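Long-range contacts in periplasmic cell division protein (SufI) (Aquifex aeolicus, PDB 6SYY), which is a multicopper oxidase that binds copper ions and probably couples the oxidation of its substrates to the reduction of dioxygen: residues P260-R271 / D314-L325; V74-M82 / K208-L216. All blocks are in the same frame, centred on the assembly; numbering follows the deposited sequence.

Followed from the N terminus, the chain first passes through residues 74-82, the turn that leads into strand 80-86. After 125 further residues, which include both strand and helix, the loop 208-216 that follows strand 200-208 returns to this turn and closes contact 2. Contact 1 opens only later, at strand 261-267, and is closed by strand 315-321 after a shorter excursion of 42 residues without helix. The two closures therefore lie in series, neither nested nor crossed, with centres 27 Å apart. Contact 2 joins two successive multicopper oxidase family regions, whereas contact 1 is internal to the second and pairs neighbouring strands there.

Contact 1. Residues P260-R271 / D314-L325; sequences PYRLALLRGNQR and DVIKLYNFPHNL
Arg262 and Phe321 carry much of this contact between the antiparallel strands 261-267 and 315-321, axes 4.5 Å apart. The Arg262 side chain leaves with CG anti to the backbone N (chi1 -173°) and bends at chi3, which turns the guanidinium back over the segment that follows strand 315-321. There NH2 gives a nearly straight bond to His323 O (2.9 Å), in the guanidinium plane but from above the plane of the carbonyl, while NE adds a weak bond to Pro322 O. Asn320, on the other face, brings its amide across Tyr261 at about a right angle, OD1 at the edge of the ring, where it accepts the backbone N of Arg262 at 2.8 Å. The Phe321 ring is covered on both faces. Arg271, its chain extended, lays the guanidinium over one, planes 24° apart, in an off-centre cation-pi stack with CZ 4.3 Å from the ring centroid; Tyr319 CD2 sits over the centre of the other. Ala264 CB meets the ring edge 3.5 Å from Phe321 CE2. Glu292 forms a salt bridge with each arginine, OE1 to Arg262 NH1 and OE2 to Arg271 NH1. On the buried face, Leu265 CD2 packs on Ile316 CG2 and Leu318 CD1. At the far end Arg267 grips Asp314 side-on, NE (2.8 Å) and NH2 both meeting OD2, which also accepts from Ser311 N. At the opposite end Pro260 CG lies over the face of the His323 ring, 3.9 Å from its centroid; the Pro260 side chain is about 11 Å from a bound copper ion. Regular backbone pairing from Ala264 to Leu266 with Tyr319 to Lys317 makes this an antiparallel strand pair of a cupredoxin-like beta-sandwich, the fold of multicopper oxidase domains.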
loop_
_atom_site.group_PDB
_atom_site.type_symbol
_atom_site.label_atom_id
_atom_site.label_comp_id
_atom_site.label_asym_id
_atom_site.label_seq_id
_atom_site.Cartn_x
_atom_site.Cartn_y
_atom_site.Cartn_z
ATOM N N PRO A 260 -7.755 5.348 -7.529
ATOM C CA PRO A 260 -7.465 3.963 -7.904
ATOM C C PRO A 260 -7.074 3.870 -9.372
ATOM O O PRO A 260 -7.414 4.726 -10.191
ATOM C CB PRO A 260 -8.800 3.252 -7.649
ATOM C CG PRO A 260 -9.816 4.296 -7.983
ATOM C CD PRO A 260 -9.199 5.634 -7.583
ATOM N N TYR A 261 -6.353 2.802 -9.694
ATOM C CA TYR A 261 -5.886 2.566 -11.053
ATOM C C TYR A 261 -6.410 1.238 -11.574
ATOM O O TYR A 261 -6.515 0.261 -10.826
ATOM C CB TYR A 261 -4.357 2.571 -11.129
ATOM C CG TYR A 261 -3.754 3.861 -10.654
ATOM C CD1 TYR A 261 -3.485 4.065 -9.306
ATOM C CD2 TYR A 261 -3.465 4.879 -11.544
ATOM C CE1 TYR A 261 -2.940 5.243 -8.859
ATOM C CE2 TYR A 261 -2.918 6.064 -11.106
ATOM C CZ TYR A 261 -2.662 6.241 -9.763
ATOM O OH TYR A 261 -2.121 7.422 -9.322
ATOM N N ARG A 262 -6.733 1.215 -12.861
ATOM C CA ARG A 262 -7.043 -0.014 -13.587
ATOM C C ARG A 262 -5.957 -0.141 -14.651
ATOM O O ARG A 262 -6.016 0.527 -15.688
ATOM C CB ARG A 262 -8.449 0.036 -14.186
ATOM C CG ARG A 262 -8.909 -1.273 -14.812
ATOM C CD ARG A 262 -10.346 -1.201 -15.332
ATOM N NE ARG A 262 -11.337 -1.055 -14.266
ATOM C CZ ARG A 262 -11.870 -2.070 -13.587
ATOM N NH1 ARG A 262 -11.505 -3.316 -13.850
ATOM N NH2 ARG A 262 -12.769 -1.837 -12.638
ATOM N N LEU A 263 -4.959 -0.984 -14.389
ATOM C CA LEU A 263 -3.724 -1.008 -15.168
ATOM C C LEU A 263 -3.722 -2.152 -16.171
ATOM O O LEU A 263 -4.036 -3.294 -15.819
ATOM C CB LEU A 263 -2.515 -1.141 -14.245
ATOM C CG LEU A 263 -2.412 -0.087 -13.151
ATOM C CD1 LEU A 263 -1.240 -0.411 -12.262
ATOM C CD2 LEU A 263 -2.266 1.301 -13.758
ATOM N N ALA A 264 -3.342 -1.847 -17.412
ATOM C CA ALA A 264 -3.132 -2.848 -18.448
ATOM C C ALA A 264 -1.817 -2.558 -19.158
ATOM O O ALA A 264 -1.246 -1.472 -19.030
ATOM C CB ALA A 264 -4.286 -2.877 -19.463
ATOM N N LEU A 265 -1.332 -3.550 -19.903
ATOM C CA LEU A 265 -0.120 -3.427 -20.707
ATOM C C LEU A 265 -0.518 -3.513 -22.174
ATOM O O LEU A 265 -0.951 -4.569 -22.645
ATOM C CB LEU A 265 0.894 -4.507 -20.341
ATOM C CG LEU A 265 1.520 -4.316 -18.960
ATOM C CD1 LEU A 265 2.272 -5.559 -18.515
ATOM C CD2 LEU A 265 2.440 -3.105 -18.974
ATOM N N LEU A 266 -0.385 -2.403 -22.887
ATOM C CA LEU A 266 -0.782 -2.322 -24.284
ATOM C C LEU A 266 0.449 -2.489 -25.163
ATOM O O LEU A 266 1.432 -1.756 -25.015
ATOM C CB LEU A 266 -1.481 -0.996 -24.578
ATOM C CG LEU A 266 -2.679 -0.706 -23.677
ATOM C CD1 LEU A 266 -3.412 0.539 -24.144
ATOM C CD2 LEU A 266 -3.612 -1.905 -23.645
ATOM N N ARG A 267 0.396 -3.468 -26.059
ATOM C CA ARG A 267 1.423 -3.709 -27.065
ATOM C C ARG A 267 0.732 -3.501 -28.409
ATOM O O ARG A 267 0.156 -4.436 -28.971
ATOM C CB ARG A 267 2.015 -5.108 -26.925
ATOM C CG ARG A 267 3.003 -5.496 -28.011
ATOM C CD ARG A 267 3.523 -6.910 -27.786
ATOM N NE ARG A 267 4.522 -7.305 -28.773
ATOM C CZ ARG A 267 4.371 -8.308 -29.630
ATOM N NH1 ARG A 267 3.259 -9.030 -29.615
ATOM N NH2 ARG A 267 5.336 -8.598 -30.494
ATOM N N GLY A 268 0.771 -2.270 -28.911
ATOM C CA GLY A 268 0.023 -1.936 -30.103
ATOM C C GLY A 268 -1.471 -2.071 -29.892
ATOM O O GLY A 268 -2.036 -1.445 -28.985
ATOM N N ASN A 269 -2.123 -2.896 -30.714
ATOM C CA ASN A 269 -3.554 -3.126 -30.546
ATOM C C ASN A 269 -3.836 -3.866 -29.246
ATOM O O ASN A 269 -4.561 -3.370 -28.378
ATOM C CB ASN A 269 -4.108 -3.917 -31.732
ATOM C CG ASN A 269 -3.980 -3.175 -33.042
ATOM O OD1 ASN A 269 -3.571 -3.747 -34.053
ATOM N ND2 ASN A 269 -4.331 -1.894 -33.034
ATOM N N GLN A 270 -3.260 -5.053 -29.094
ATOM C CA GLN A 270 -3.697 -6.004 -28.087
ATOM C C GLN A 270 -3.216 -5.619 -26.687
ATOM O O GLN A 270 -2.299 -4.810 -26.505
ATOM C CB GLN A 270 -3.208 -7.407 -28.449
ATOM C CG GLN A 270 -3.813 -7.947 -29.743
ATOM C CD GLN A 270 -3.105 -9.189 -30.252
ATOM O OE1 GLN A 270 -2.116 -9.636 -29.669
ATOM N NE2 GLN A 270 -3.606 -9.752 -31.349
ATOM N N ARG A 271 -3.881 -6.203 -25.689
ATOM C CA ARG A 271 -3.434 -6.163 -24.304
ATOM C C ARG A 271 -2.503 -7.341 -24.056
ATOM O O ARG A 271 -2.853 -8.488 -24.350
ATOM C CB ARG A 271 -4.617 -6.237 -23.336
ATOM C CG ARG A 271 -5.610 -5.091 -23.399
ATOM C CD ARG A 271 -6.631 -5.252 -22.285
ATOM N NE ARG A 271 -7.500 -4.090 -22.132
ATOM C CZ ARG A 271 -8.245 -3.862 -21.055
ATOM N NH1 ARG A 271 -8.216 -4.716 -20.040
ATOM N NH2 ARG A 271 -9.015 -2.783 -20.985
ATOM N N ASP A 314 9.803 -3.092 -29.639
ATOM C CA ASP A 314 8.435 -2.854 -29.211
ATOM C C ASP A 314 8.399 -1.855 -28.061
ATOM O O ASP A 314 9.316 -1.783 -27.237
ATOM C CB ASP A 314 7.763 -4.156 -28.778
ATOM C CG ASP A 314 7.360 -5.022 -29.954
ATOM O OD1 ASP A 314 7.552 -4.589 -31.109
ATOM O OD2 ASP A 314 6.852 -6.137 -29.723
ATOM N N VAL A 315 7.326 -1.071 -28.018
ATOM C CA VAL A 315 7.024 -0.211 -26.882
ATOM C C VAL A 315 5.726 -0.701 -26.259
ATOM O O VAL A 315 4.720 -0.880 -26.957
ATOM C CB VAL A 315 6.930 1.272 -27.287
ATOM C CG1 VAL A 315 8.320 1.814 -27.580
ATOM C CG2 VAL A 315 6.029 1.447 -28.501
ATOM N N ILE A 316 5.760 -0.955 -24.957
ATOM C CA ILE A 316 4.605 -1.452 -24.223
ATOM C C ILE A 316 4.166 -0.353 -23.269
ATOM O O ILE A 316 4.966 0.126 -22.456
ATOM C CB ILE A 316 4.919 -2.756 -23.477
ATOM C CG1 ILE A 316 5.010 -3.925 -24.462
ATOM C CG2 ILE A 316 3.850 -3.049 -22.443
ATOM C CD1 ILE A 316 6.333 -4.066 -25.142
ATOM N N LYS A 317 2.906 0.060 -23.381
ATOM C CA LYS A 317 2.362 1.153 -22.583
ATOM C C LYS A 317 1.657 0.583 -21.359
ATOM O O LYS A 317 0.664 -0.140 -21.492
ATOM C CB LYS A 317 1.392 2.003 -23.406
ATOM C CG LYS A 317 2.050 2.851 -24.494
ATOM C CD LYS A 317 1.016 3.540 -25.393
ATOM C CE LYS A 317 0.166 2.526 -26.154
ATOM N NZ LYS A 317 -0.739 3.156 -27.160
ATOM N N LEU A 318 2.178 0.897 -20.174
ATOM C CA LEU A 318 1.432 0.666 -18.940
ATOM C C LEU A 318 0.324 1.704 -18.862
ATOM O O LEU A 318 0.581 2.882 -18.589
ATOM C CB LEU A 318 2.342 0.748 -17.721
ATOM C CG LEU A 318 1.563 0.682 -16.405
ATOM C CD1 LEU A 318 0.961 -0.698 -16.215
ATOM C CD2 LEU A 318 2.432 1.063 -15.223
ATOM N N TYR A 319 -0.906 1.276 -19.113
ATOM C CA TYR A 319 -2.009 2.184 -19.372
ATOM C C TYR A 319 -3.072 2.052 -18.293
ATOM O O TYR A 319 -3.367 0.946 -17.829
ATOM C CB TYR A 319 -2.619 1.903 -20.743
ATOM C CG TYR A 319 -3.491 3.016 -21.245
ATOM C CD1 TYR A 319 -2.938 4.126 -21.878
ATOM C CD2 TYR A 319 -4.871 2.964 -21.091
ATOM C CE1 TYR A 319 -3.739 5.151 -22.341
ATOM C CE2 TYR A 319 -5.679 3.983 -21.549
ATOM C CZ TYR A 319 -5.111 5.073 -22.173
ATOM O OH TYR A 319 -5.923 6.084 -22.627
ATOM N N ASN A 320 -3.642 3.188 -17.898
ATOM C CA ASN A 320 -4.724 3.231 -16.926
ATOM C C ASN A 320 -6.037 3.444 -17.661
ATOM O O ASN A 320 -6.208 4.455 -18.350
ATOM C CB ASN A 320 -4.509 4.345 -15.902
ATOM C CG ASN A 320 -5.637 4.424 -14.892
ATOM O OD1 ASN A 320 -5.737 3.591 -13.994
ATOM N ND2 ASN A 320 -6.497 5.420 -15.042
ATOM N N PHE A 321 -6.946 2.498 -17.521
ATOM C CA PHE A 321 -8.284 2.577 -18.081
ATOM C C PHE A 321 -9.256 3.107 -17.038
ATOM O O PHE A 321 -8.935 3.143 -15.847
ATOM C CB PHE A 321 -8.728 1.195 -18.569
ATOM C CG PHE A 321 -8.053 0.761 -19.838
ATOM C CD1 PHE A 321 -8.471 1.262 -21.064
ATOM C CD2 PHE A 321 -7.003 -0.143 -19.810
ATOM C CE1 PHE A 321 -7.855 0.869 -22.237
ATOM C CE2 PHE A 321 -6.384 -0.540 -20.982
ATOM C CZ PHE A 321 -6.810 -0.033 -22.196
ATOM N N PRO A 322 -10.439 3.568 -17.451
ATOM C CA PRO A 322 -11.428 4.041 -16.471
ATOM C C PRO A 322 -11.734 2.982 -15.421
ATOM O O PRO A 322 -12.068 1.839 -15.742
ATOM C CB PRO A 322 -12.651 4.355 -17.336
ATOM C CG PRO A 322 -12.063 4.740 -18.658
ATOM C CD PRO A 322 -10.846 3.873 -18.835
ATOM N N HIS A 323 -11.605 3.370 -14.148
ATOM C CA HIS A 323 -11.720 2.408 -13.058
ATOM C C HIS A 323 -13.158 2.007 -12.766
ATOM O O HIS A 323 -13.376 0.960 -12.147
ATOM C CB HIS A 323 -11.062 2.958 -11.788
ATOM C CG HIS A 323 -11.612 4.275 -11.335
ATOM N ND1 HIS A 323 -12.901 4.426 -10.871
ATOM C CD2 HIS A 323 -11.039 5.500 -11.258
ATOM C CE1 HIS A 323 -13.101 5.689 -10.538
ATOM N NE2 HIS A 323 -11.987 6.362 -10.762
ATOM N N ASN A 324 -14.133 2.814 -13.189
ATOM C CA ASN A 324 -15.557 2.495 -13.097
ATOM C C ASN A 324 -16.008 2.202 -11.667
ATOM O O ASN A 324 -17.013 1.516 -11.455
ATOM C CB ASN A 324 -15.918 1.324 -14.018
ATOM C CG ASN A 324 -15.699 1.652 -15.483
ATOM O OD1 ASN A 324 -15.871 2.796 -15.905
ATOM N ND2 ASN A 324 -15.314 0.650 -16.267
ATOM N N LEU A 325 -15.280 2.705 -10.676
ATOM C CA LEU A 325 -15.734 2.665 -9.290
ATOM C C LEU A 325 -16.609 3.877 -8.992
ATOM O O LEU A 325 -16.451 4.552 -7.973
ATOM C CB LEU A 325 -14.537 2.596 -8.347
ATOM C CG LEU A 325 -13.707 1.310 -8.407
ATOM C CD1 LEU A 325 -12.471 1.395 -7.520
ATOM C CD2 LEU A 325 -14.559 0.112 -8.020
HETATM O O HOH W 1 -7.571 6.947 -12.149
HETATM O O HOH W 2 2.055 0.625 -27.871
#

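Contact 2. Residues V74-M82 / K208-L216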
loop_
_atom_site.group_PDB
_atom_site.type_symbol
_atom_site.label_atom_id
_atom_site.label_comp_id
_atom_site.label_asym_id
_atom_site.label_seq_id
_atom_site.Cartn_x
_atom_site.Cartn_y
_atom_site.Cartn_z
ATOM N N VAL A 74 12.039 16.869 -9.016
ATOM C CA VAL A 74 11.125 15.942 -9.681
ATOM C C VAL A 74 11.001 16.288 -11.158
ATOM O O VAL A 74 11.165 15.429 -12.033
ATOM C CB VAL A 74 9.753 15.959 -8.980
ATOM C CG1 VAL A 74 8.811 14.938 -9.605
ATOM C CG2 VAL A 74 9.918 15.709 -7.488
ATOM N N ILE A 75 10.700 17.548 -11.447
ATOM C CA ILE A 75 10.747 18.084 -12.803
ATOM C C ILE A 75 12.132 18.692 -13.006
ATOM O O ILE A 75 12.529 19.562 -12.215
ATOM C CB ILE A 75 9.654 19.137 -13.019
ATOM C CG1 ILE A 75 8.273 18.538 -12.750
ATOM C CG2 ILE A 75 9.745 19.726 -14.418
ATOM C CD1 ILE A 75 7.223 19.575 -12.422
ATOM N N PRO A 76 12.887 18.270 -14.019
ATOM C CA PRO A 76 14.252 18.789 -14.189
ATOM C C PRO A 76 14.269 20.309 -14.281
ATOM O O PRO A 76 13.486 20.916 -15.016
ATOM C CB PRO A 76 14.718 18.136 -15.494
ATOM C CG PRO A 76 13.905 16.886 -15.590
ATOM C CD PRO A 76 12.560 17.240 -15.019
ATOM N N GLY A 77 15.166 20.922 -13.511
ATOM C CA GLY A 77 15.288 22.362 -13.470
ATOM C C GLY A 77 14.420 23.059 -12.443
ATOM O O GLY A 77 14.472 24.289 -12.347
ATOM N N LYS A 78 13.627 22.323 -11.675
ATOM C CA LYS A 78 12.752 22.913 -10.676
ATOM C C LYS A 78 12.967 22.214 -9.341
ATOM O O LYS A 78 13.169 20.997 -9.292
ATOM C CB LYS A 78 11.281 22.816 -11.110
ATOM C CG LYS A 78 10.993 23.533 -12.426
ATOM C CD LYS A 78 9.570 23.302 -12.913
ATOM C CE LYS A 78 9.304 24.060 -14.207
ATOM N NZ LYS A 78 7.920 23.846 -14.716
ATOM N N SER A 79 12.938 22.991 -8.261
ATOM C CA SER A 79 13.113 22.469 -6.913
ATOM C C SER A 79 11.752 22.417 -6.233
ATOM O O SER A 79 11.092 23.449 -6.072
ATOM C CB SER A 79 14.087 23.328 -6.109
ATOM O OG SER A 79 13.552 24.616 -5.873
ATOM N N THR A 80 11.335 21.218 -5.846
ATOM C CA THR A 80 10.037 20.999 -5.225
ATOM C C THR A 80 10.240 20.769 -3.737
ATOM O O THR A 80 10.961 19.847 -3.343
ATOM C CB THR A 80 9.322 19.807 -5.856
ATOM O OG1 THR A 80 9.207 20.015 -7.269
ATOM C CG2 THR A 80 7.933 19.642 -5.248
ATOM N N ASP A 81 9.613 21.610 -2.920
ATOM C CA ASP A 81 9.665 21.434 -1.478
ATOM C C ASP A 81 8.877 20.187 -1.105
ATOM O O ASP A 81 7.676 20.102 -1.380
ATOM C CB ASP A 81 9.102 22.664 -0.767
ATOM C CG ASP A 81 9.998 23.885 -0.908
ATOM O OD1 ASP A 81 11.046 23.788 -1.579
ATOM O OD2 ASP A 81 9.654 24.946 -0.343
ATOM N N MET A 82 9.550 19.216 -0.491
ATOM C CA MET A 82 8.917 17.949 -0.162
ATOM C C MET A 82 9.458 17.416 1.158
ATOM O O MET A 82 10.519 17.826 1.639
ATOM C CB MET A 82 9.133 16.907 -1.265
ATOM C CG MET A 82 8.389 17.198 -2.551
ATOM S SD MET A 82 8.559 15.856 -3.731
ATOM C CE MET A 82 7.690 14.551 -2.870
ATOM N N LYS A 208 0.045 13.611 -8.618
ATOM C CA LYS A 208 0.341 14.867 -7.943
ATOM C C LYS A 208 0.075 16.026 -8.896
ATOM O O LYS A 208 -0.028 15.851 -10.112
ATOM C CB LYS A 208 1.793 14.904 -7.425
ATOM C CG LYS A 208 2.052 13.907 -6.303
ATOM C CD LYS A 208 3.406 14.070 -5.618
ATOM C CE LYS A 208 3.523 13.065 -4.468
ATOM N NZ LYS A 208 4.892 12.967 -3.908
ATOM N N THR A 209 -0.040 17.220 -8.320
ATOM C CA THR A 209 -0.310 18.440 -9.068
ATOM C C THR A 209 0.766 19.468 -8.752
ATOM O O THR A 209 1.080 19.700 -7.578
ATOM C CB THR A 209 -1.694 18.992 -8.721
ATOM O OG1 THR A 209 -2.692 18.016 -9.048
ATOM C CG2 THR A 209 -1.969 20.267 -9.494
ATOM N N PHE A 210 1.322 20.084 -9.797
ATOM C CA PHE A 210 2.398 21.058 -9.676
ATOM C C PHE A 210 1.943 22.411 -10.201
ATOM O O PHE A 210 1.229 22.487 -11.206
ATOM C CB PHE A 210 3.637 20.618 -10.459
ATOM C CG PHE A 210 4.201 19.306 -10.016
ATOM C CD1 PHE A 210 5.244 19.262 -9.108
ATOM C CD2 PHE A 210 3.694 18.115 -10.514
ATOM C CE1 PHE A 210 5.774 18.057 -8.700
ATOM C CE2 PHE A 210 4.215 16.903 -10.106
ATOM C CZ PHE A 210 5.262 16.876 -9.197
ATOM N N ASP A 211 2.372 23.480 -9.531
ATOM C CA ASP A 211 2.122 24.829 -10.026
ATOM C C ASP A 211 3.202 25.194 -11.047
ATOM O O ASP A 211 4.017 24.360 -11.450
ATOM C CB ASP A 211 2.046 25.824 -8.868
ATOM C CG ASP A 211 3.375 25.994 -8.143
ATOM O OD1 ASP A 211 4.283 25.162 -8.340
ATOM O OD2 ASP A 211 3.509 26.967 -7.370
ATOM N N SER A 212 3.225 26.460 -11.471
ATOM C CA SER A 212 4.168 26.883 -12.503
ATOM C C SER A 212 5.614 26.732 -12.049
ATOM O O SER A 212 6.492 26.422 -12.865
ATOM C CB SER A 212 3.894 28.333 -12.901
ATOM O OG SER A 212 2.558 28.506 -13.342
ATOM N N SER A 213 5.882 26.933 -10.762
ATOM C CA SER A 213 7.236 26.942 -10.227
ATOM C C SER A 213 7.714 25.567 -9.775
ATOM O O SER A 213 8.795 25.467 -9.186
ATOM C CB SER A 213 7.323 27.922 -9.057
ATOM O OG SER A 213 6.516 27.485 -7.976
ATOM N N GLY A 214 6.939 24.514 -10.018
ATOM C CA GLY A 214 7.337 23.185 -9.601
ATOM C C GLY A 214 7.004 22.819 -8.171
ATOM O O GLY A 214 7.471 21.781 -7.689
ATOM N N GLN A 215 6.219 23.633 -7.473
ATOM C CA GLN A 215 5.793 23.303 -6.123
ATOM C C GLN A 215 4.501 22.496 -6.160
ATOM O O GLN A 215 3.687 22.626 -7.078
ATOM C CB GLN A 215 5.605 24.571 -5.284
ATOM C CG GLN A 215 6.880 25.389 -5.107
ATOM C CD GLN A 215 8.032 24.580 -4.522
ATOM O OE1 GLN A 215 7.826 23.612 -3.787
ATOM N NE2 GLN A 215 9.254 24.980 -4.850
ATOM N N LEU A 216 4.328 21.648 -5.150
ATOM C CA LEU A 216 3.155 20.789 -5.091
ATOM C C LEU A 216 1.925 21.586 -4.686
ATOM O O LEU A 216 2.002 22.529 -3.892
ATOM C CB LEU A 216 3.379 19.641 -4.109
ATOM C CG LEU A 216 4.420 18.610 -4.553
ATOM C CD1 LEU A 216 4.803 17.701 -3.400
ATOM C CD2 LEU A 216 3.900 17.798 -5.729
HETATM O O HOH W 3 5.931 23.062 -13.188
HETATM O O HOH W 4 6.209 21.713 -2.870
#
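Gln215 is bent at chi2 (-55°), which folds its amide back against the start of strand 80-86 and sets OE1 before the backbone N of Asp81. That nearly straight bond (2.8 Å) arrives in the carbonyl plane on a lone pair; NE2 lies 2.7 Å from Ser79 O. Thr80 carries OG1 anti to its carbonyl carbon (chi1 -56°), and the hydroxyl donates a short bond of 2.5 Å to Gly214 O, in the plane of that carbonyl. The side chains of Thr80 and Leu216 cross at about a right angle, CG2 against CG. A water bridges Asp81 O, Gln215 OE1 and Leu216 N, so that OE1 receives two hydrogen bonds. An alanine in place of Gln215 is likely to leave Asp81 N without its side-chain acceptor and the water with one anchor fewer. Gly214 ends the type I turn from Asp211, close against Lys78, where a CB would collide with that of the lysine. The extended Lys78 chain runs past Gly214 CA and brings NZ to a water (2.6 Å) held by Asp211 O. Ile75, which opens the type II turn, places CD1 over one face of the Phe210 ring, 4.0 Å from its centroid, and Val74 CG1 approaches Phe210 CZ. The loop after strand 200-208 thus packs on the turn leading into strand 80-86, joining two successive multicopper oxidase family regions. Leu216 also rests on Tyr171 and Tyr172 of helix 166-172, Phe210 and Val74 on Leu232 of strand 230-233, and Thr80 and Met82 pair through their backbones with strand 63-72.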